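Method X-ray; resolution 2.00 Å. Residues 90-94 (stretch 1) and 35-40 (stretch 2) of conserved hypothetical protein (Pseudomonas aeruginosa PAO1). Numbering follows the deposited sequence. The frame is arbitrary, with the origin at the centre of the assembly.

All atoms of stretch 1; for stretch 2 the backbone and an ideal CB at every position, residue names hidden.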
ATOM      1  N   ASN A  90       1.436   3.554 -12.557  1.00 31.15           N
ATOM      2  CA  ASN A  90       2.744   3.878 -13.125  1.00 28.25           C
ATOM      3  C   ASN A  90       3.581   4.775 -12.213  1.00 28.19           C
ATOM      4  O   ASN A  90       4.586   5.344 -12.644  1.00 27.16           O
ATOM      5  CB  ASN A  90       2.545   4.489 -14.502  1.00 27.88           C
ATOM      6  CG  ASN A  90       1.967   3.568 -15.563  1.00 29.23           C
ATOM      7  OD1 ASN A  90       2.399   2.431 -15.706  1.00 28.39           O
ATOM      8  ND2 ASN A  90       0.956   4.041 -16.285  1.00 35.35           N
ATOM      9  N   THR A  91       3.194   4.857 -10.947  1.00 26.80           N
ATOM     10  CA  THR A  91       3.896   5.679  -9.968  1.00 25.10           C
ATOM     11  C   THR A  91       4.717   4.799  -8.994  1.00 27.37           C
ATOM     12  O   THR A  91       4.233   3.768  -8.536  1.00 25.71           O
ATOM     13  CB  THR A  91       2.868   6.540  -9.197  1.00 26.10           C
ATOM     14  OG1 THR A  91       2.087   7.299 -10.134  1.00 25.76           O
ATOM     15  CG2 THR A  91       3.553   7.486  -8.246  1.00 21.52           C
ATOM     16  N   HIS A  92       5.975   5.191  -8.776  1.00 26.13           N
ATOM     17  CA  HIS A  92       6.910   4.501  -7.886  1.00 26.66           C
ATOM     18  C   HIS A  92       6.676   4.976  -6.463  1.00 24.52           C
ATOM     19  O   HIS A  92       6.190   6.080  -6.247  1.00 26.73           O
ATOM     20  CB  HIS A  92       8.365   4.878  -8.210  1.00 30.04           C
ATOM     21  CG  HIS A  92       8.814   4.530  -9.593  1.00 34.20           C
ATOM     22  ND1 HIS A  92       8.041   4.749 -10.713  1.00 40.14           N
ATOM     23  CD2 HIS A  92       9.990   4.037 -10.037  1.00 32.26           C
ATOM     24  CE1 HIS A  92       8.726   4.408 -11.790  1.00 40.89           C
ATOM     25  NE2 HIS A  92       9.912   3.972 -11.405  1.00 37.97           N
ATOM     26  N   PRO A  93       7.073   4.171  -5.467  1.00 23.97           N
ATOM     27  CA  PRO A  93       7.709   2.855  -5.614  1.00 25.17           C
ATOM     28  C   PRO A  93       6.674   1.721  -5.758  1.00 23.55           C
ATOM     29  O   PRO A  93       5.480   1.961  -5.624  1.00 24.94           O
ATOM     30  CB  PRO A  93       8.525   2.734  -4.329  1.00 26.15           C
ATOM     31  CG  PRO A  93       7.716   3.491  -3.343  1.00 28.52           C
ATOM     32  CD  PRO A  93       7.289   4.707  -4.110  1.00 25.48           C
ATOM     33  N   PHE A  94       7.147   0.504  -6.038  1.00 21.94           N
ATOM     34  CA  PHE A  94       6.269  -0.653  -6.206  1.00 23.72           C
ATOM     35  C   PHE A  94       6.491  -1.681  -5.092  1.00 20.89           C
ATOM     36  O   PHE A  94       7.613  -1.858  -4.613  1.00 25.94           O
ATOM     37  CB  PHE A  94       6.488  -1.297  -7.580  1.00 24.01           C
ATOM     38  CG  PHE A  94       6.273  -0.354  -8.726  1.00 22.68           C
ATOM     39  CD1 PHE A  94       7.352   0.187  -9.413  1.00 24.70           C
ATOM     40  CD2 PHE A  94       4.985   0.008  -9.113  1.00 19.40           C
ATOM     41  CE1 PHE A  94       7.143   1.075 -10.472  1.00 26.09           C
ATOM     42  CE2 PHE A  94       4.767   0.892 -10.165  1.00 25.47           C
ATOM     43  CZ  PHE A  94       5.845   1.425 -10.845  1.00 28.10           C
ATOM     44  N   UNK A  35       5.008  13.573 -10.122  1.00 32.43           N
ATOM     45  CA  UNK A  35       4.710  12.378  -9.332  1.00 32.47           C
ATOM     46  C   UNK A  35       5.720  11.997  -8.258  1.00 30.21           C
ATOM     47  O   UNK A  35       6.928  12.209  -8.418  1.00 29.14           O
ATOM     48  CB  UNK A  35       4.559  11.190 -10.284  1.00 32.47           C
ATOM     49  N   UNK A  36       5.233  11.431  -7.159  1.00 26.60           N
ATOM     50  CA  UNK A  36       6.107  11.054  -6.052  1.00 26.18           C
ATOM     51  C   UNK A  36       5.647   9.775  -5.362  1.00 26.36           C
ATOM     52  O   UNK A  36       4.523   9.322  -5.555  1.00 25.10           O
ATOM     53  CB  UNK A  36       6.180  12.192  -5.032  1.00 26.18           C
ATOM     54  N   UNK A  37       6.490   9.245  -4.487  1.00 26.44           N
ATOM     55  CA  UNK A  37       6.142   8.036  -3.774  1.00 28.30           C
ATOM     56  C   UNK A  37       7.053   7.842  -2.586  1.00 27.50           C
ATOM     57  O   UNK A  37       8.262   8.058  -2.672  1.00 31.11           O
ATOM     58  CB  UNK A  37       6.209   6.822  -4.702  1.00 28.30           C
ATOM     59  N   UNK A  38       6.467   7.457  -1.460  1.00 27.28           N
ATOM     60  CA  UNK A  38       7.223   7.236  -0.239  1.00 23.89           C
ATOM     61  C   UNK A  38       6.682   6.011   0.480  1.00 20.20           C
ATOM     62  O   UNK A  38       5.526   5.990   0.905  1.00 18.28           O
ATOM     63  CB  UNK A  38       7.166   8.466   0.669  1.00 23.89           C
ATOM     64  N   UNK A  39       7.514   4.981   0.572  1.00 20.13           N
ATOM     65  CA  UNK A  39       7.153   3.753   1.256  1.00 18.39           C
ATOM     66  C   UNK A  39       8.097   3.613   2.430  1.00 20.72           C
ATOM     67  O   UNK A  39       9.248   4.019   2.352  1.00 20.22           O
ATOM     68  CB  UNK A  39       7.220   2.538   0.328  1.00 18.39           C
ATOM     69  N   UNK A  40       7.580   3.141   3.553  1.00 18.48           N
ATOM     70  CA  UNK A  40       8.402   2.934   4.732  1.00 20.28           C
ATOM     71  C   UNK A  40       7.849   1.791   5.569  1.00 16.71           C
ATOM     72  O   UNK A  40       6.698   1.392   5.396  1.00 20.80           O
ATOM     73  CB  UNK A  40       8.484   4.216   5.564  1.00 20.28           C
TER

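Stretch 2 runs as an extended strand, so its CA-to-CB bonds alternate: positions 35, 37 and 39 point toward stretch 1, and positions 36, 38 and 40 do not. Stretch 1 meets it with a methyl group, a carbonyl oxygen and a proline ring, and no hydrogen bond joins the two.

Position 35 directs its ideal CB toward Thr91, 4.3 Å from Thr91 CG2. That is a comfortable distance for a methyl group, and phi/psi of -53/147 is open to almost any residue, so alanine or another small side chain would be acceptable on this evidence. The deposited residue is Gly35, which puts no side chain beside the threonine methyl; nothing in the visible geometry demands it.

Position 36 points away, and its ideal CB has no atom of stretch 1 within 5.5 Å. Stretch 1 therefore sets no limit on the side chain here. The residue is Trp36, with chi1 in the p well. Its indole stays clear of stretch 1, and it is the backbone that makes the contact: Trp36 O lies 3.4 Å from Thr91 CG2.

Position 37 is the decisive one. The ideal CB would fall 1.7 Å from His92 O and 2.4 Å from Pro93 CD, both far inside van der Waals contact. No side chain, not even a methyl, can be accommodated with the backbones as they stand, and the extended phi/psi of -164/137 offers no further clue; the steric argument alone selects glycine. Gly37 CA comes 3.2 Å from His92 O, and the angle of 158° at the hydrogen makes this a CA-H...O contact, in which a polarised C-H group points roughly along the line to the oxygen. The proline follows the backbone closely, with Pro93 CD 3.5 Å from Gly37 C.

Position 38 again points away, with nothing of stretch 1 near its ideal CB, so the choice is wide; a beta-branched residue would fit the extended backbone. Ile38 is deposited, and it meets stretch 1 through its main chain, Ile38 N lying 3.9 Å from Pro93 CD.

Position 39 faces the proline ring, its ideal CB 3.8 Å from Pro93 CG. The surface offered is apolar, with neither charge nor donor, which favours a small nonpolar side chain, although a larger one might turn aside. Ala39 supplies a single methyl, and Ala39 CB packs against Pro93 CG at 3.8 Å.

Position 40 is out of reach of stretch 1, which therefore sets no preference. The residue is Phe40.

Stretch 2 (35-40) GWGIAF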
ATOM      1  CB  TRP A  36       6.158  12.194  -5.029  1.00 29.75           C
ATOM      2  CG  TRP A  36       4.807  12.547  -4.505  1.00 28.23           C
ATOM      3  CD1 TRP A  36       3.862  13.316  -5.126  1.00 27.53           C
ATOM      4  CD2 TRP A  36       4.206  12.077  -3.291  1.00 27.78           C
ATOM      5  NE1 TRP A  36       2.708  13.346  -4.380  1.00 29.27           N
ATOM      6  CE2 TRP A  36       2.890  12.595  -3.249  1.00 27.56           C
ATOM      7  CE3 TRP A  36       4.650  11.267  -2.239  1.00 24.99           C
ATOM      8  CZ2 TRP A  36       2.015  12.323  -2.202  1.00 29.46           C
ATOM      9  CZ3 TRP A  36       3.780  10.999  -1.201  1.00 19.94           C
ATOM     10  CH2 TRP A  36       2.475  11.528  -1.190  1.00 24.91           C
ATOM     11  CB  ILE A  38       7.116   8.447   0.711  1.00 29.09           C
ATOM     12  CG1 ILE A  38       7.673   9.697   0.030  1.00 28.94           C
ATOM     13  CG2 ILE A  38       7.864   8.168   2.006  1.00 27.25           C
ATOM     14  CD1 ILE A  38       7.315  10.983   0.728  1.00 34.97           C
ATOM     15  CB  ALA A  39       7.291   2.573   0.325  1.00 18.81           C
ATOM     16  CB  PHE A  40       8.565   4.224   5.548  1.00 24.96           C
ATOM     17  CG  PHE A  40       7.282   4.801   6.055  1.00 24.78           C
ATOM     18  CD1 PHE A  40       6.844   4.526   7.353  1.00 27.88           C
ATOM     19  CD2 PHE A  40       6.526   5.651   5.252  1.00 28.11           C
ATOM     20  CE1 PHE A  40       5.662   5.094   7.852  1.00 28.67           C
ATOM     21  CE2 PHE A  40       5.347   6.225   5.731  1.00 32.65           C
ATOM     22  CZ  PHE A  40       4.913   5.946   7.038  1.00 31.55           C
TER
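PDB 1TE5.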